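Local coordinates for extracellular protein 11-1 (Passalora fulva, PDB 6ZUS), which is a secreted zinc-binding avirulence effector of a fungal plant pathogen, probably recognised by plant resistance proteins, at residues Leu11-Gln16 against Arg107-Arg112; Tyr114-Ala119 against Tyr128-Ile133. All blocks are in the same frame, centred on the assembly; numbering follows the deposited sequence.

Contact 1: Leu11-Gln16 against Arg107-Arg112; sequences LKWVHQ and RVLGRR. With ZN (zinc ion), chain G.
Strand residues 11-16 meet the last turn of helix 101-109 and the loop after it at W13 and L109, whose CA atoms, 6.6 Å apart, are the closest CA pair across the contact, and no direct hydrogen bond joins the segments. L109 carries the packing. Its two methyls are divided between neighbouring strand residues: CD1 lies 4.1 Å from L11 CB, while CD2 presses against the backbone, 3.2 Å from K12 O, and also touches W13 CB. L109 chi1, -91°, lies off a staggered position, which may reflect the tight fit. L11 adds a looser contact through CD1 to V108 CG1. Strand 6-20 is an inner strand of a four-stranded antiparallel sheet, and the end of helix 101-109 packs against it in this member of a structurally conserved family of fungal effectors. G110, with positive phi, ends the helix and turns the chain toward R111. W13 has CG anti to its backbone N (chi1 -177°), and its indole lies alongside the R111 side chain, both pointing the same way, with NE1 3.9 Å from R111 CG. Water 1 sits at the indole edge, in plane, 2.9 Å from W13 NE1, and also accepts from R111 NE while donating to L109 O, so that three residues grip one water and the carbonyl at the helix end is satisfied. R111 also makes a cation-pi contact with Y127, whose ring stacks on H15. Farther along the strand, H15 ND1 binds a zinc ion at 2.0 Å, and water 2 occupies a second position on the metal.

Contact 2: Tyr114-Ala119 against Tyr128-Ile133; sequences YDESEA and YSRGFI
The Y114 and Y128 side chains cross at about a right angle, ring planes 80° apart and centroids 5.6 Å apart, an oblique pairing in which Y114 CD1 touches Y128 CB at 3.7 Å. Next to them R130 reaches into the loop. A bend at chi2 (-68°) brings CD close to Y114 O, and the guanidinium beyond it grips E118 O end-on through NH1 and NH2, each at 2.9 Å, with the oxygen near the guanidinium plane and both donors within the carbonyl plane. NH1 also bonds Y114 O at 3.2 Å, approaching from above that carbonyl's plane. D120 forms a salt bridge with NH2 and is also hydrogen-bonded to Y128 OH. E116 lies over one guanidinium face, its OE1 4.0 Å from R130 NE; no N-H points at it, so the attraction should be that of opposite charges alone. Its OE2 meets the edge of the F132 ring, 3.5 Å from CD2, with carboxylate and ring planes 75° apart. Backbone pairing joins in where Y114 N donates to S129 O. The arrangement is that of a type I turn, D115 to E118, braced by an Asx turn from D115 OD1 to S117 N and held by a strand arginine bonded to its last carbonyl.

Both contacts reach the same sheet: strand 6-20 of contact 1 and strand 127-138 of contact 2 are neighbours, and K12 O meets R130 N at 2.8 Å in a probable backbone hydrogen bond. The chain passes through them in series, from the helix end of contact 1 into the loop of contact 2, and L109 CD2 packs on S129 CB where the two adjoin. Contact 1 is buried and mainly apolar, its polar groups joined through a shared water. Contact 2, on an edge strand of the sheet, is only partly buried; there charge and direct hydrogen bonds from an arginine fasten an irregular loop, with E116 and F132 exposed.

Contact 1: Leu11-Gln16 against Arg107-Arg112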
loop_
_atom_site.group_PDB
_atom_site.type_symbol
_atom_site.label_atom_id
_atom_site.label_comp_id
_atom_site.label_asym_id
_atom_site.label_seq_id
_atom_site.Cartn_x
_atom_site.Cartn_y
_atom_site.Cartn_z
ATOM N N LEU A 11 -1.849 1.847 -3.990
ATOM C CA LEU A 11 -1.179 1.466 -2.699
ATOM C C LEU A 11 -1.611 0.056 -2.313
ATOM O O LEU A 11 -2.804 -0.330 -2.528
ATOM C CB LEU A 11 -1.578 2.448 -1.599
ATOM C CG LEU A 11 -1.154 3.903 -1.817
ATOM C CD1 LEU A 11 -1.975 4.820 -0.959
ATOM C CD2 LEU A 11 0.313 4.090 -1.525
ATOM N N LYS A 12 -0.706 -0.659 -1.685
ATOM C CA LYS A 12 -1.026 -2.015 -1.175
ATOM C C LYS A 12 -0.184 -2.313 0.065
ATOM O O LYS A 12 1.051 -2.066 0.055
ATOM C CB LYS A 12 -0.858 -3.058 -2.279
ATOM C CG LYS A 12 -1.219 -4.453 -1.839
ATOM C CD LYS A 12 -1.471 -5.370 -2.977
ATOM C CE LYS A 12 -0.251 -6.007 -3.543
ATOM N NZ LYS A 12 -0.606 -7.328 -4.138
ATOM N N TRP A 13 -0.900 -2.708 1.097
ATOM C CA TRP A 13 -0.376 -3.136 2.416
ATOM C C TRP A 13 -0.307 -4.655 2.394
ATOM O O TRP A 13 -1.307 -5.317 2.012
ATOM C CB TRP A 13 -1.301 -2.633 3.493
ATOM C CG TRP A 13 -0.845 -2.942 4.870
ATOM C CD1 TRP A 13 -0.196 -2.096 5.724
ATOM C CD2 TRP A 13 -1.101 -4.160 5.596
ATOM N NE1 TRP A 13 -0.021 -2.706 6.928
ATOM C CE2 TRP A 13 -0.535 -3.981 6.883
ATOM C CE3 TRP A 13 -1.749 -5.368 5.306
ATOM C CZ2 TRP A 13 -0.598 -4.964 7.864
ATOM C CZ3 TRP A 13 -1.792 -6.358 6.275
ATOM C CH2 TRP A 13 -1.219 -6.148 7.525
ATOM N N VAL A 14 0.827 -5.230 2.754
ATOM C CA VAL A 14 1.044 -6.692 2.608
ATOM C C VAL A 14 1.575 -7.282 3.914
ATOM O O VAL A 14 2.522 -6.714 4.478
ATOM C CB VAL A 14 1.970 -7.033 1.420
ATOM C CG1 VAL A 14 2.027 -8.544 1.224
ATOM C CG2 VAL A 14 1.571 -6.330 0.117
ATOM N N HIS A 15 0.979 -8.395 4.338
ATOM C CA HIS A 15 1.555 -9.306 5.363
ATOM C C HIS A 15 1.800 -10.668 4.689
ATOM O O HIS A 15 0.816 -11.323 4.335
ATOM C CB HIS A 15 0.662 -9.403 6.617
ATOM C CG HIS A 15 1.352 -10.186 7.691
ATOM N ND1 HIS A 15 0.702 -10.778 8.758
ATOM C CD2 HIS A 15 2.650 -10.505 7.852
ATOM C CE1 HIS A 15 1.575 -11.371 9.519
ATOM N NE2 HIS A 15 2.746 -11.255 9.000
ATOM N N GLN A 16 3.068 -11.039 4.487
ATOM C CA GLN A 16 3.481 -12.362 3.980
ATOM C C GLN A 16 4.025 -13.153 5.166
ATOM O O GLN A 16 4.941 -12.684 5.877
ATOM C CB GLN A 16 4.528 -12.241 2.869
ATOM C CG GLN A 16 4.950 -13.606 2.280
ATOM C CD GLN A 16 5.934 -13.482 1.139
ATOM O OE1 GLN A 16 6.186 -12.364 0.606
ATOM N NE2 GLN A 16 6.520 -14.625 0.826
ATOM N N ARG A 107 5.158 6.672 4.576
ATOM C CA ARG A 107 4.456 7.541 5.576
ATOM C C ARG A 107 2.994 7.116 5.761
ATOM O O ARG A 107 2.532 7.038 6.904
ATOM C CB ARG A 107 4.552 9.025 5.215
ATOM C CG ARG A 107 5.986 9.556 5.306
ATOM C CD ARG A 107 6.002 11.078 5.327
ATOM N NE ARG A 107 5.265 11.655 4.200
ATOM C CZ ARG A 107 5.779 11.906 3.002
ATOM N NH1 ARG A 107 7.067 11.740 2.784
ATOM N NH2 ARG A 107 5.011 12.406 2.044
ATOM N N VAL A 108 2.294 6.831 4.678
ATOM C CA VAL A 108 0.831 6.578 4.702
ATOM C C VAL A 108 0.547 5.157 5.222
ATOM O O VAL A 108 -0.422 5.007 5.998
ATOM C CB VAL A 108 0.262 6.850 3.292
ATOM C CG1 VAL A 108 -1.119 6.257 3.100
ATOM C CG2 VAL A 108 0.288 8.355 3.026
ATOM N N LEU A 109 1.261 4.127 4.738
ATOM C CA LEU A 109 1.037 2.712 5.110
ATOM C C LEU A 109 1.882 2.333 6.335
ATOM O O LEU A 109 1.507 1.343 7.031
ATOM C CB LEU A 109 1.329 1.778 3.920
ATOM C CG LEU A 109 0.126 1.475 3.020
ATOM C CD1 LEU A 109 -0.416 2.734 2.368
ATOM C CD2 LEU A 109 0.423 0.437 1.954
ATOM N N GLY A 110 3.014 3.003 6.585
ATOM C CA GLY A 110 3.819 2.760 7.802
ATOM C C GLY A 110 4.673 1.519 7.719
ATOM O O GLY A 110 5.120 1.019 8.790
ATOM N N ARG A 111 4.937 1.019 6.494
ATOM C CA ARG A 111 5.757 -0.195 6.266
ATOM C C ARG A 111 6.697 0.090 5.102
ATOM O O ARG A 111 6.340 0.883 4.187
ATOM C CB ARG A 111 4.895 -1.415 5.945
ATOM C CG ARG A 111 3.804 -1.730 6.960
ATOM C CD ARG A 111 4.408 -2.131 8.296
ATOM N NE ARG A 111 3.342 -2.466 9.215
ATOM C CZ ARG A 111 3.427 -3.256 10.297
ATOM N NH1 ARG A 111 4.584 -3.795 10.700
ATOM N NH2 ARG A 111 2.312 -3.454 10.993
ATOM N N ARG A 112 7.806 -0.644 5.092
ATOM C CA ARG A 112 8.858 -0.529 4.050
ATOM C C ARG A 112 8.286 -0.802 2.646
ATOM O O ARG A 112 7.662 -1.886 2.434
ATOM C CB ARG A 112 9.957 -1.540 4.317
ATOM C CG ARG A 112 11.112 -1.368 3.355
ATOM C CD ARG A 112 12.221 -2.333 3.686
ATOM N NE ARG A 112 13.115 -2.347 2.532
ATOM C CZ ARG A 112 14.255 -3.037 2.461
ATOM N NH1 ARG A 112 14.654 -3.754 3.502
ATOM N NH2 ARG A 112 14.979 -3.008 1.344
HETATM ZN ZN ZN G . -1.241 -10.511 9.295
HETATM O O HOH W 1 1.067 -0.766 8.862
HETATM O O HOH W 2 -1.324 -8.942 10.936
#

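Contact 2: Tyr114-Ala119 against Tyr128-Ile133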
loop_
_atom_site.group_PDB
_atom_site.type_symbol
_atom_site.label_atom_id
_atom_site.label_comp_id
_atom_site.label_asym_id
_atom_site.label_seq_id
_atom_site.Cartn_x
_atom_site.Cartn_y
_atom_site.Cartn_z
ATOM N N TYR A 114 8.491 -1.602 -1.461
ATOM C CA TYR A 114 9.259 -2.401 -2.443
ATOM C C TYR A 114 8.683 -2.096 -3.821
ATOM O O TYR A 114 7.471 -2.217 -4.010
ATOM C CB TYR A 114 9.193 -3.909 -2.151
ATOM C CG TYR A 114 9.994 -4.360 -0.960
ATOM C CD1 TYR A 114 9.480 -4.249 0.322
ATOM C CD2 TYR A 114 11.296 -4.852 -1.114
ATOM C CE1 TYR A 114 10.215 -4.648 1.419
ATOM C CE2 TYR A 114 12.050 -5.237 -0.014
ATOM C CZ TYR A 114 11.502 -5.150 1.251
ATOM O OH TYR A 114 12.220 -5.552 2.338
ATOM N N ASP A 115 9.581 -1.771 -4.756
ATOM C CA ASP A 115 9.261 -1.649 -6.197
ATOM C C ASP A 115 8.562 -2.954 -6.621
ATOM O O ASP A 115 8.985 -4.041 -6.156
ATOM C CB ASP A 115 10.528 -1.369 -7.026
ATOM C CG ASP A 115 10.188 -0.875 -8.439
ATOM O OD1 ASP A 115 9.568 -1.629 -9.181
ATOM O OD2 ASP A 115 10.368 0.313 -8.701
ATOM N N GLU A 116 7.509 -2.830 -7.436
ATOM C CA GLU A 116 6.811 -3.979 -8.073
ATOM C C GLU A 116 7.796 -4.867 -8.840
ATOM O O GLU A 116 7.464 -6.065 -8.971
ATOM C CB GLU A 116 5.724 -3.573 -9.067
ATOM C CG GLU A 116 4.548 -2.866 -8.449
ATOM C CD GLU A 116 3.807 -3.526 -7.302
ATOM O OE1 GLU A 116 3.579 -4.778 -7.327
ATOM O OE2 GLU A 116 3.440 -2.750 -6.364
ATOM N N SER A 117 8.966 -4.358 -9.275
ATOM C CA SER A 117 10.014 -5.193 -9.923
ATOM C C SER A 117 10.503 -6.308 -8.981
ATOM O O SER A 117 11.115 -7.279 -9.466
ATOM C CB SER A 117 11.182 -4.354 -10.393
ATOM O OG SER A 117 11.871 -3.801 -9.284
ATOM N N GLU A 118 10.341 -6.136 -7.660
ATOM C CA GLU A 118 10.688 -7.149 -6.635
ATOM C C GLU A 118 9.436 -8.000 -6.353
ATOM O O GLU A 118 8.461 -7.460 -5.809
ATOM C CB GLU A 118 11.218 -6.438 -5.381
ATOM C CG GLU A 118 12.488 -5.643 -5.679
ATOM C CD GLU A 118 13.319 -5.232 -4.456
ATOM O OE1 GLU A 118 13.587 -6.097 -3.575
ATOM O OE2 GLU A 118 13.719 -4.048 -4.386
ATOM N N ALA A 119 9.460 -9.280 -6.669
ATOM C CA ALA A 119 8.308 -10.183 -6.500
ATOM C C ALA A 119 8.096 -10.471 -5.004
ATOM O O ALA A 119 9.073 -10.476 -4.243
ATOM C CB ALA A 119 8.555 -11.445 -7.272
ATOM N N TYR A 128 5.042 -5.215 4.541
ATOM C CA TYR A 128 5.644 -4.275 3.563
ATOM C C TYR A 128 4.517 -3.612 2.768
ATOM O O TYR A 128 3.311 -3.980 2.906
ATOM C CB TYR A 128 6.710 -4.950 2.690
ATOM C CG TYR A 128 6.294 -6.193 1.916
ATOM C CD1 TYR A 128 6.273 -7.428 2.549
ATOM C CD2 TYR A 128 5.902 -6.165 0.568
ATOM C CE1 TYR A 128 5.887 -8.583 1.887
ATOM C CE2 TYR A 128 5.488 -7.321 -0.105
ATOM C CZ TYR A 128 5.513 -8.542 0.550
ATOM O OH TYR A 128 5.180 -9.689 -0.108
ATOM N N SER A 129 4.957 -2.656 1.969
ATOM C CA SER A 129 4.055 -1.800 1.171
ATOM C C SER A 129 4.477 -1.813 -0.295
ATOM O O SER A 129 5.658 -2.069 -0.628
ATOM C CB SER A 129 4.016 -0.392 1.730
ATOM O OG SER A 129 5.261 0.237 1.592
ATOM N N ARG A 130 3.486 -1.576 -1.140
ATOM C CA ARG A 130 3.614 -1.308 -2.587
ATOM C C ARG A 130 2.984 0.066 -2.843
ATOM O O ARG A 130 1.951 0.438 -2.197
ATOM C CB ARG A 130 2.916 -2.352 -3.450
ATOM C CG ARG A 130 3.261 -3.788 -3.093
ATOM C CD ARG A 130 4.719 -4.044 -3.458
ATOM N NE ARG A 130 4.919 -5.472 -3.572
ATOM C CZ ARG A 130 5.976 -6.054 -4.144
ATOM N NH1 ARG A 130 6.954 -5.315 -4.633
ATOM N NH2 ARG A 130 6.033 -7.367 -4.230
ATOM N N GLY A 131 3.582 0.786 -3.761
ATOM C CA GLY A 131 2.971 2.047 -4.237
ATOM C C GLY A 131 3.516 2.338 -5.611
ATOM O O GLY A 131 4.756 2.280 -5.793
ATOM N N PHE A 132 2.634 2.626 -6.552
ATOM C CA PHE A 132 3.068 3.052 -7.902
ATOM C C PHE A 132 2.033 4.031 -8.473
ATOM O O PHE A 132 0.850 4.003 -8.121
ATOM C CB PHE A 132 3.331 1.800 -8.759
ATOM C CG PHE A 132 2.118 0.940 -8.992
ATOM C CD1 PHE A 132 1.246 1.221 -10.042
ATOM C CD2 PHE A 132 1.888 -0.200 -8.221
ATOM C CE1 PHE A 132 0.131 0.423 -10.258
ATOM C CE2 PHE A 132 0.788 -1.007 -8.464
ATOM C CZ PHE A 132 -0.089 -0.690 -9.474
ATOM N N ILE A 133 2.512 4.867 -9.378
ATOM C CA ILE A 133 1.654 5.873 -10.056
ATOM C C ILE A 133 0.677 5.141 -10.977
ATOM O O ILE A 133 1.104 4.396 -11.879
ATOM C CB ILE A 133 2.490 6.920 -10.799
ATOM C CG1 ILE A 133 3.457 7.633 -9.856
ATOM C CG2 ILE A 133 1.557 7.876 -11.515
ATOM C CD1 ILE A 133 4.493 8.475 -10.566
HETATM O O HOH W 3 5.415 -0.849 -5.371
#